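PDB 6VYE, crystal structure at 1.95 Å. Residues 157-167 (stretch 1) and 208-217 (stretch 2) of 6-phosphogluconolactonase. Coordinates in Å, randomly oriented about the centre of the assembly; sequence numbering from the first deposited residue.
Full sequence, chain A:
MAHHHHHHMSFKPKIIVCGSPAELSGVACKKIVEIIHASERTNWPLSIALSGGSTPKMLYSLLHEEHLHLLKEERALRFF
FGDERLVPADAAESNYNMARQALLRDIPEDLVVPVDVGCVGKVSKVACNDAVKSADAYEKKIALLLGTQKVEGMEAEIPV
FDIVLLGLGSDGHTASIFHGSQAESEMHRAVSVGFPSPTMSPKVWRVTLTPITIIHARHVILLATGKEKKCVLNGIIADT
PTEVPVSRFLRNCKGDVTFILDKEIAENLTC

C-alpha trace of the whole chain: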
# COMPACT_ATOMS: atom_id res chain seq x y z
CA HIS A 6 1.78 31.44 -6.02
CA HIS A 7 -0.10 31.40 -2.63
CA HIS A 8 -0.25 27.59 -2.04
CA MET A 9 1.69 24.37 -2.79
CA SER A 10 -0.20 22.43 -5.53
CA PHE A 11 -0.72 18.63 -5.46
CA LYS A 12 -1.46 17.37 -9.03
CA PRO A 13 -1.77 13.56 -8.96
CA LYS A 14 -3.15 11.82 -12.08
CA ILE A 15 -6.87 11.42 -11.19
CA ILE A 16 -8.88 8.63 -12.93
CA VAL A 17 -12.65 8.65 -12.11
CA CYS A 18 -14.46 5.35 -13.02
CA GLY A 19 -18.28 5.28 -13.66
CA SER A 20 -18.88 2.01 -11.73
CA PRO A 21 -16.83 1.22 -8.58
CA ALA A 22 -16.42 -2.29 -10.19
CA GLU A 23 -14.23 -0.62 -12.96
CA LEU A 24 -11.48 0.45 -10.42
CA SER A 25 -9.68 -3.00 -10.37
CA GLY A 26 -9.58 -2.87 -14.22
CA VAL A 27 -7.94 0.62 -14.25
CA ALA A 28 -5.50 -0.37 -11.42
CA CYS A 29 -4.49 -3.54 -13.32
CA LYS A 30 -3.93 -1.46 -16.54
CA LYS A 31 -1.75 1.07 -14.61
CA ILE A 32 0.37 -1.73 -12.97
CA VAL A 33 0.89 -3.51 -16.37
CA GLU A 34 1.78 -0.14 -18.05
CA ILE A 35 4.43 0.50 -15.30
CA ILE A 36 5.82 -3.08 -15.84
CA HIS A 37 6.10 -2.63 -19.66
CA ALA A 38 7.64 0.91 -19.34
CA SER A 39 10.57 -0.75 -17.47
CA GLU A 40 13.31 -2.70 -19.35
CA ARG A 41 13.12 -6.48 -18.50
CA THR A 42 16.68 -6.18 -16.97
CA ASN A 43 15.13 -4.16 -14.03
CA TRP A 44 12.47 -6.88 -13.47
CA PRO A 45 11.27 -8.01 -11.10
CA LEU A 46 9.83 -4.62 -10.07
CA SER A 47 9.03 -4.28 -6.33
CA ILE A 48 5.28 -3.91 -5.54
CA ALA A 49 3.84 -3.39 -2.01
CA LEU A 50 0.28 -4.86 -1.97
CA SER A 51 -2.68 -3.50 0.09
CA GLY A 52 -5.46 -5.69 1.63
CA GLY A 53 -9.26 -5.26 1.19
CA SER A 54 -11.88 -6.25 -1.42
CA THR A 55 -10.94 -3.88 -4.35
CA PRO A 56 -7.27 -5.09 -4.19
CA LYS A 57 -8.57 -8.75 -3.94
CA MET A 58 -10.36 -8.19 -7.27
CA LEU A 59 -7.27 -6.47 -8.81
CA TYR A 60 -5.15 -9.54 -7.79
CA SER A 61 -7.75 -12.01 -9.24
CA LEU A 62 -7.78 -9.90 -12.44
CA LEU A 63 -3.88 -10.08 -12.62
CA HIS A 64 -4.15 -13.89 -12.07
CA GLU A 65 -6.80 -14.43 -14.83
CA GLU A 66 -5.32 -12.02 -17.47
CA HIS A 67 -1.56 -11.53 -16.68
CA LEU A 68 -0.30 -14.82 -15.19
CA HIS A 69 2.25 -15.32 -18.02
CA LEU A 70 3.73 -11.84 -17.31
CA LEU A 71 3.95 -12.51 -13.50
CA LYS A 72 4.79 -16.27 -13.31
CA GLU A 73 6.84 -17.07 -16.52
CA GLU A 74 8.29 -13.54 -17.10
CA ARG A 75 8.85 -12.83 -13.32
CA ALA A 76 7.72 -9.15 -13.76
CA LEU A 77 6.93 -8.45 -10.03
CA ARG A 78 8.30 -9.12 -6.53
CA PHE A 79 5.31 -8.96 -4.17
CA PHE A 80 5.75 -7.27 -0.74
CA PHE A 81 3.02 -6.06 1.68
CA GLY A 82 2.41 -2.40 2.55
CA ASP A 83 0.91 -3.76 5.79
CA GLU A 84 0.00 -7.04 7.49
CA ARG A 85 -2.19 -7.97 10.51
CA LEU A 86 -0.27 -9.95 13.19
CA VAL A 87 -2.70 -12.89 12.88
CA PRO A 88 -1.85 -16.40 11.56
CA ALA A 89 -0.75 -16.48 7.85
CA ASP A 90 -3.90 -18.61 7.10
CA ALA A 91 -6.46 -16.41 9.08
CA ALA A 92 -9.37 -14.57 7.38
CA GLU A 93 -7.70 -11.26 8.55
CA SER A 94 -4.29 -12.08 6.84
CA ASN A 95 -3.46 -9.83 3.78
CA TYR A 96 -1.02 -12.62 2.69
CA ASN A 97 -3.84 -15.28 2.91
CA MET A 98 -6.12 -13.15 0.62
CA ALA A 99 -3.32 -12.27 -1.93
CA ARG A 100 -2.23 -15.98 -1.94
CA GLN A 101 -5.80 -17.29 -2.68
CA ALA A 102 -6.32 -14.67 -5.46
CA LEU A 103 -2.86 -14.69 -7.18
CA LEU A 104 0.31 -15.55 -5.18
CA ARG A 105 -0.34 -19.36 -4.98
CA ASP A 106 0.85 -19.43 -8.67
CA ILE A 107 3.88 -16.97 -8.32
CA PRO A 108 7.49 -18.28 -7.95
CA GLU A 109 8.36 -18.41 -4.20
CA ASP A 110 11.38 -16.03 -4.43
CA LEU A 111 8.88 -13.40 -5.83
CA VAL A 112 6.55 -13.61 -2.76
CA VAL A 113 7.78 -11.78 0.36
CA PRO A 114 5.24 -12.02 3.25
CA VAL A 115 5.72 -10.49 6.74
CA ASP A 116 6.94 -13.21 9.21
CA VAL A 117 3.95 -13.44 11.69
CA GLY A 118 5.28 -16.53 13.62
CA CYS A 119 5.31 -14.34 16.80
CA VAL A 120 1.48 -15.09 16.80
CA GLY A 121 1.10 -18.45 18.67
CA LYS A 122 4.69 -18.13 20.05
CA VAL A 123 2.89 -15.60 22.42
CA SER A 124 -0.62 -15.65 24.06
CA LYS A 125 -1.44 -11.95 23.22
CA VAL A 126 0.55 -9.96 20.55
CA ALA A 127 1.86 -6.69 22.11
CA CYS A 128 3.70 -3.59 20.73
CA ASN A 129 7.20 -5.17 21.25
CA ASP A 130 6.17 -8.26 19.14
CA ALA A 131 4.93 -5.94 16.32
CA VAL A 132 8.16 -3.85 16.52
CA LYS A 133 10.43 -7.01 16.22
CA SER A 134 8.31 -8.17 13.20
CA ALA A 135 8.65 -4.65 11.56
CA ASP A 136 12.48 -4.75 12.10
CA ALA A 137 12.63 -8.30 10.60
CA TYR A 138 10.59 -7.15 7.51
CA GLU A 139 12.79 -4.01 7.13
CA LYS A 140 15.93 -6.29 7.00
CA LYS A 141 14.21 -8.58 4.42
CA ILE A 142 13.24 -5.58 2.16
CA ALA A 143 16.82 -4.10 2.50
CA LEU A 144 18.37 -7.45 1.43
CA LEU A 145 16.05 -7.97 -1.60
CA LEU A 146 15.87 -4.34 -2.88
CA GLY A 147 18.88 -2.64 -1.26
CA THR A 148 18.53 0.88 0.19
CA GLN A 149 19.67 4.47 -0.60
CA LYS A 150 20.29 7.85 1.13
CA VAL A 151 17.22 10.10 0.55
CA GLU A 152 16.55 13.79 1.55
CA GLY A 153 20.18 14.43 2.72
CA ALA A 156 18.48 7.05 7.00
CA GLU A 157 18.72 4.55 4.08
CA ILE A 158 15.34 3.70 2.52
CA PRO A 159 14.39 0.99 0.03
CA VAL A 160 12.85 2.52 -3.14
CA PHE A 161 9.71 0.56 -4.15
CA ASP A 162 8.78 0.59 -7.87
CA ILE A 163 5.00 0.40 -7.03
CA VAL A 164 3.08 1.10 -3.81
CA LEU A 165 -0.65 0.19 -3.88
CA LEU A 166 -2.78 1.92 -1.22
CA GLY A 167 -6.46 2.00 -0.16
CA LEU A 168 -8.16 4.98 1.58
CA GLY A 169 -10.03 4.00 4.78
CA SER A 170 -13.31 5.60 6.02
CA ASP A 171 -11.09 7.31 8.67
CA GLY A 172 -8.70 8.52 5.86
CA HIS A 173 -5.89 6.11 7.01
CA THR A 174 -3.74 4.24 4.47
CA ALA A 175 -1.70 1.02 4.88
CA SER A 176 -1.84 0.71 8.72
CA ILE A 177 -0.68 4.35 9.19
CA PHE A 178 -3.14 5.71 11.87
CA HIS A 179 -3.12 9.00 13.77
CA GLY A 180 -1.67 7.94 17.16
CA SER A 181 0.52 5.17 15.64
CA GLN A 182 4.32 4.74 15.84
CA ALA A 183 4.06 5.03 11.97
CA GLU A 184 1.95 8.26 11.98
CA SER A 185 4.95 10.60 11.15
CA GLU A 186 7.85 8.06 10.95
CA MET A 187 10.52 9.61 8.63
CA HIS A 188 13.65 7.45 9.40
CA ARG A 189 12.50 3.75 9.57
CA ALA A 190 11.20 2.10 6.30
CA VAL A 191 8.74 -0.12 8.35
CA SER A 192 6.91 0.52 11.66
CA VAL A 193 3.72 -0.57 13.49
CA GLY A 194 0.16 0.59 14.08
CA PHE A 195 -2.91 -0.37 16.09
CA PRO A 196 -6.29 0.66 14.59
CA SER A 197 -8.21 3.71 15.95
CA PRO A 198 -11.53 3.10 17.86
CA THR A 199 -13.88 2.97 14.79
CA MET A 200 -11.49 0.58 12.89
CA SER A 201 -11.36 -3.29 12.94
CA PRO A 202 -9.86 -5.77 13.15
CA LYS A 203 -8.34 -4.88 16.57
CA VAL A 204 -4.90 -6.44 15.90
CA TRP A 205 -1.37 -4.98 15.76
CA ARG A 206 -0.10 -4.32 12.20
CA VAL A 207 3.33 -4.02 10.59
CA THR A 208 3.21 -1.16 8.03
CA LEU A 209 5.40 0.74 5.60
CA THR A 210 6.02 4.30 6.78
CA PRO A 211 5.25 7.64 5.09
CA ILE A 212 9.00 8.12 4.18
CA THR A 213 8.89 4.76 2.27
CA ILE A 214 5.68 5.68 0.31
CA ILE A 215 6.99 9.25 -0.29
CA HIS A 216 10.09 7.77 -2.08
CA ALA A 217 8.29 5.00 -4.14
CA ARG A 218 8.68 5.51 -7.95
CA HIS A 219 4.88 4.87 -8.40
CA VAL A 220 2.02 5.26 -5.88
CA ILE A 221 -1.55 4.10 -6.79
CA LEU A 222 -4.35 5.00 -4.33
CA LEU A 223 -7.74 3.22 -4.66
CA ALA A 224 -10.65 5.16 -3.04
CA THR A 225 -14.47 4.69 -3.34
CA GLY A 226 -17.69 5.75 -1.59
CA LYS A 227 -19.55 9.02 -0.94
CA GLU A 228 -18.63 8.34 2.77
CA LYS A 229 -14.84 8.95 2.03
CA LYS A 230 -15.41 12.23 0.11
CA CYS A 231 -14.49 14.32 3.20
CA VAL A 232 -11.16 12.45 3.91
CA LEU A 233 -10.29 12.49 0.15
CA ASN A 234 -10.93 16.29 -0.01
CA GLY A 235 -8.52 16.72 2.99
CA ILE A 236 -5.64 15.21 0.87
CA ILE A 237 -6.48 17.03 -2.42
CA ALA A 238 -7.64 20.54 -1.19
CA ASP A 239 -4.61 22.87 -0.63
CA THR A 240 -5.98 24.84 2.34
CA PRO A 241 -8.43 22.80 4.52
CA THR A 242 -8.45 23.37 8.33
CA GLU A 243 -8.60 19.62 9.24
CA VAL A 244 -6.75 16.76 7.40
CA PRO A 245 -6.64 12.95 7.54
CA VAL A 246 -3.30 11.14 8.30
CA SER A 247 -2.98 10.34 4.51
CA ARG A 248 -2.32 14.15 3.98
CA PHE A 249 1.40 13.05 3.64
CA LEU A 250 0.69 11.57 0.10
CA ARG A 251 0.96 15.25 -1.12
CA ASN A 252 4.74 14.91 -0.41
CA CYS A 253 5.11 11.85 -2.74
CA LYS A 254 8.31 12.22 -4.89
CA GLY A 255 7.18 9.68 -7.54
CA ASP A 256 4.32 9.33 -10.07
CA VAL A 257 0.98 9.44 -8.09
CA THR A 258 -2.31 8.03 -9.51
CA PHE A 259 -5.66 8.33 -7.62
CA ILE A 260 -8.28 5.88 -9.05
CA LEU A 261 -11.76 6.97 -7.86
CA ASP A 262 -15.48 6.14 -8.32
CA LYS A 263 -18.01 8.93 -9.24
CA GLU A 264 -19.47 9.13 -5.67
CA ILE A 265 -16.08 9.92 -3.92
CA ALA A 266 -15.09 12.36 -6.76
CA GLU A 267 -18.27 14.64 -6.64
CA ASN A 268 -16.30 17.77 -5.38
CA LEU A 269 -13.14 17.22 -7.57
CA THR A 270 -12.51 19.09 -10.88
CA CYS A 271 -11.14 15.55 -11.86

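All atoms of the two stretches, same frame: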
# COMPACT_ATOMS: atom_id res chain seq x y z
N GLU A 157 18.68 5.22 5.40
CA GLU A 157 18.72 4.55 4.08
C GLU A 157 17.38 3.83 3.88
O GLU A 157 16.93 3.07 4.73
CB GLU A 157 19.94 3.65 3.96
CG GLU A 157 20.83 4.04 2.81
CD GLU A 157 22.26 3.54 2.88
OE1 GLU A 157 22.98 3.96 3.80
OE2 GLU A 157 22.63 2.74 2.00
N ILE A 158 16.74 4.11 2.77
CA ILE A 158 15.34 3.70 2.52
C ILE A 158 15.37 2.84 1.27
O ILE A 158 16.09 3.13 0.31
CB ILE A 158 14.44 4.96 2.44
CG1 ILE A 158 14.49 5.76 3.75
CG2 ILE A 158 13.00 4.63 2.09
CD1 ILE A 158 13.94 5.01 4.94
N PRO A 159 14.64 1.71 1.26
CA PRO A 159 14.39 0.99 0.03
C PRO A 159 13.45 1.85 -0.83
O PRO A 159 12.65 2.59 -0.32
CB PRO A 159 13.76 -0.33 0.50
CG PRO A 159 13.08 0.05 1.79
CD PRO A 159 13.95 1.13 2.42
N VAL A 160 13.64 1.76 -2.14
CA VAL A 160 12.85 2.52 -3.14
C VAL A 160 11.99 1.49 -3.85
O VAL A 160 12.54 0.69 -4.60
CB VAL A 160 13.76 3.34 -4.07
CG1 VAL A 160 13.00 3.99 -5.21
CG2 VAL A 160 14.50 4.41 -3.29
N PHE A 161 10.72 1.44 -3.50
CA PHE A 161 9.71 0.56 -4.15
C PHE A 161 9.40 1.12 -5.55
O PHE A 161 9.38 2.34 -5.75
CB PHE A 161 8.48 0.42 -3.28
CG PHE A 161 8.60 -0.63 -2.20
CD1 PHE A 161 8.30 -1.94 -2.47
CD2 PHE A 161 9.02 -0.30 -0.92
CE1 PHE A 161 8.35 -2.88 -1.46
CE2 PHE A 161 9.10 -1.24 0.08
CZ PHE A 161 8.83 -2.55 -0.21
N ASP A 162 9.27 0.23 -6.52
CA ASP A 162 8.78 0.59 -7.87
C ASP A 162 7.29 0.97 -7.77
O ASP A 162 6.92 2.02 -8.31
CB ASP A 162 8.99 -0.57 -8.84
CG ASP A 162 10.45 -0.82 -9.13
OD1 ASP A 162 11.14 0.15 -9.59
OD2 ASP A 162 10.91 -1.94 -8.81
N ILE A 163 6.46 0.15 -7.11
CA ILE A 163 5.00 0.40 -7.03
C ILE A 163 4.58 0.30 -5.57
O ILE A 163 4.94 -0.68 -4.89
CB ILE A 163 4.20 -0.52 -7.95
CG1 ILE A 163 4.77 -0.55 -9.37
CG2 ILE A 163 2.73 -0.12 -7.92
CD1 ILE A 163 4.03 -1.42 -10.34
N VAL A 164 3.81 1.28 -5.09
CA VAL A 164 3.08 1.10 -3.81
C VAL A 164 1.59 1.24 -4.09
O VAL A 164 1.16 2.29 -4.58
CB VAL A 164 3.58 2.08 -2.74
CG1 VAL A 164 2.67 2.00 -1.52
CG2 VAL A 164 5.03 1.79 -2.38
N LEU A 165 0.83 0.19 -3.79
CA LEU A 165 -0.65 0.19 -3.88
C LEU A 165 -1.27 0.52 -2.53
O LEU A 165 -1.00 -0.18 -1.57
CB LEU A 165 -1.07 -1.22 -4.27
CG LEU A 165 -1.24 -1.49 -5.74
CD1 LEU A 165 -1.40 -2.99 -5.91
CD2 LEU A 165 -2.47 -0.72 -6.25
N LEU A 166 -2.17 1.49 -2.50
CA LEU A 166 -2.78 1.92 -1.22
C LEU A 166 -4.31 1.95 -1.34
O LEU A 166 -4.83 2.16 -2.46
CB LEU A 166 -2.22 3.30 -0.90
CG LEU A 166 -0.72 3.38 -0.65
CD1 LEU A 166 -0.32 4.81 -0.41
CD2 LEU A 166 -0.28 2.51 0.52
N GLY A 167 -5.00 1.75 -0.23
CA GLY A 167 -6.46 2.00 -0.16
C GLY A 167 -6.74 3.09 0.84
O GLY A 167 -5.92 3.22 1.75
N THR A 208 3.59 -2.09 9.11
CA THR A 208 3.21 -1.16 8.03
C THR A 208 4.47 -0.49 7.50
O THR A 208 5.40 -0.22 8.30
CB THR A 208 2.14 -0.14 8.48
OG1 THR A 208 1.76 0.66 7.36
CG2 THR A 208 2.59 0.79 9.59
N LEU A 209 4.47 -0.21 6.21
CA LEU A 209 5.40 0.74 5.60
C LEU A 209 5.06 2.13 6.14
O LEU A 209 3.87 2.39 6.55
CB LEU A 209 5.30 0.72 4.06
CG LEU A 209 5.62 -0.62 3.39
CD1 LEU A 209 5.53 -0.44 1.87
CD2 LEU A 209 6.99 -1.18 3.79
N THR A 210 6.08 2.97 6.15
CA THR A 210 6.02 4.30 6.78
C THR A 210 5.74 5.33 5.69
O THR A 210 5.90 5.06 4.49
CB THR A 210 7.32 4.55 7.54
OG1 THR A 210 8.40 4.47 6.60
CG2 THR A 210 7.49 3.55 8.66
N PRO A 211 5.35 6.55 6.07
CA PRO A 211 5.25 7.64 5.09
C PRO A 211 6.55 7.81 4.29
O PRO A 211 6.48 7.94 3.08
CB PRO A 211 4.84 8.84 5.97
CG PRO A 211 4.13 8.21 7.13
CD PRO A 211 4.91 6.94 7.42
N ILE A 212 7.73 7.83 4.92
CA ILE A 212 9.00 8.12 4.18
C ILE A 212 9.18 7.08 3.06
O ILE A 212 9.63 7.44 1.99
CB ILE A 212 10.22 8.25 5.11
CG1 ILE A 212 11.45 8.79 4.37
CG2 ILE A 212 10.55 6.94 5.80
CD1 ILE A 212 11.22 10.14 3.67
N THR A 213 8.78 5.84 3.28
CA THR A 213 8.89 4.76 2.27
C THR A 213 7.96 5.03 1.09
O THR A 213 8.42 4.86 -0.00
CB THR A 213 8.59 3.37 2.82
OG1 THR A 213 9.50 3.13 3.89
CG2 THR A 213 8.79 2.31 1.76
N ILE A 214 6.69 5.39 1.35
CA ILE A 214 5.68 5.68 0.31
C ILE A 214 6.11 6.94 -0.45
O ILE A 214 6.01 6.99 -1.72
CB ILE A 214 4.27 5.79 0.94
CG1 ILE A 214 3.85 4.45 1.53
CG2 ILE A 214 3.26 6.31 -0.08
CD1 ILE A 214 2.66 4.52 2.44
N ILE A 215 6.57 7.94 0.28
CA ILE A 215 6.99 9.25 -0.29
C ILE A 215 8.11 9.05 -1.32
O ILE A 215 8.14 9.82 -2.29
CB ILE A 215 7.36 10.22 0.85
CG1 ILE A 215 6.08 10.78 1.49
CG2 ILE A 215 8.28 11.33 0.36
CD1 ILE A 215 6.29 11.43 2.84
N HIS A 216 8.96 8.04 -1.16
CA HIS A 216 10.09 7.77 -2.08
C HIS A 216 9.83 6.65 -3.10
O HIS A 216 10.80 6.31 -3.81
CB HIS A 216 11.34 7.53 -1.24
CG HIS A 216 11.88 8.84 -0.80
ND1 HIS A 216 11.53 9.41 0.42
CD2 HIS A 216 12.67 9.72 -1.43
CE1 HIS A 216 12.13 10.58 0.52
NE2 HIS A 216 12.83 10.78 -0.60
N ALA A 217 8.62 6.06 -3.16
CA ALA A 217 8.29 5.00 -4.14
C ALA A 217 8.29 5.68 -5.50
O ALA A 217 7.88 6.83 -5.55
CB ALA A 217 6.93 4.38 -3.87
O HOH W 1 10.05 3.24 -1.44

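Stretch 1 packs against a short helix, residues 211-215, and the residues on its two flanks. No direct hydrogen bond joins the two stretches. The contact is mostly apolar, with one bridging water.

Glu157 is exposed and does not reach stretch 2. Ile158 is the first residue to touch it. Its CA-to-CB bond points toward the helix, and the side chain lies against the first turn. Ile158 CD1 is 4.0 Å from Ile212 CG2, and Ile158 CG2 is 4.1 Å from Thr213 CA.

Pro159 contributes mainly through its carbonyl. Water 1 donates to Pro159 O at 2.9 Å and to Thr213 O at 2.7 Å. The same water accepts from Phe161 N at 2.8 Å. It therefore satisfies backbone groups of both stretches where they do not bond directly.

Val160 points sideways. Its CG1 methyl lies 3.5 Å from His216 O. His216 is held back onto its own helix: His216 ND1 donates to Ile212 O at 3.2 Å.

Phe161 has contacts at several points. Its CB points sideways, but the end of the side chain comes nearer to stretch 2. Phe161 CD2 is 3.7 Å from Thr213 CG2, a methyl that sits at the ring edge, near the ring plane. Phe161 CE2 is 4.1 Å from Leu209 CD1, so the ring also touches the strand residue that precedes the helix. The backbone approaches closely as well. Ala217 CA is 3.3 Å from Phe161 O, with an angle of 128° at the hydrogen, which makes a CA-H...O contact. The CA atoms of Phe161 and Ala217 are 4.7 Å apart. The small alanine side chain still takes part, with Ala217 CB 4.3 Å from Phe161 CB.

Asp162 and Ile163 point away and make no contact. The strand 163-167 then presents alternate side chains to stretch 2. Val164 points toward it and touches two residues. Val164 CG2 is 3.5 Å from Ala217 CB, and Val164 CG1 is 4.1 Å from Ile214 CG1. Leu165 is out of reach. Leu166 points toward stretch 2 again, and Leu166 CD1 lies 3.9 Å from Ile214 CG2. Ile214 thus packs against both inward-pointing residues of the strand. Gly167 has no side chain and makes no contact.

The helix is tied down within its own stretch. Thr210 is its N-cap residue, and Ile214 N donates to Thr210 O at 3.3 Å. At the other end, Ala217 N donates to Ile214 O at 3.1 Å.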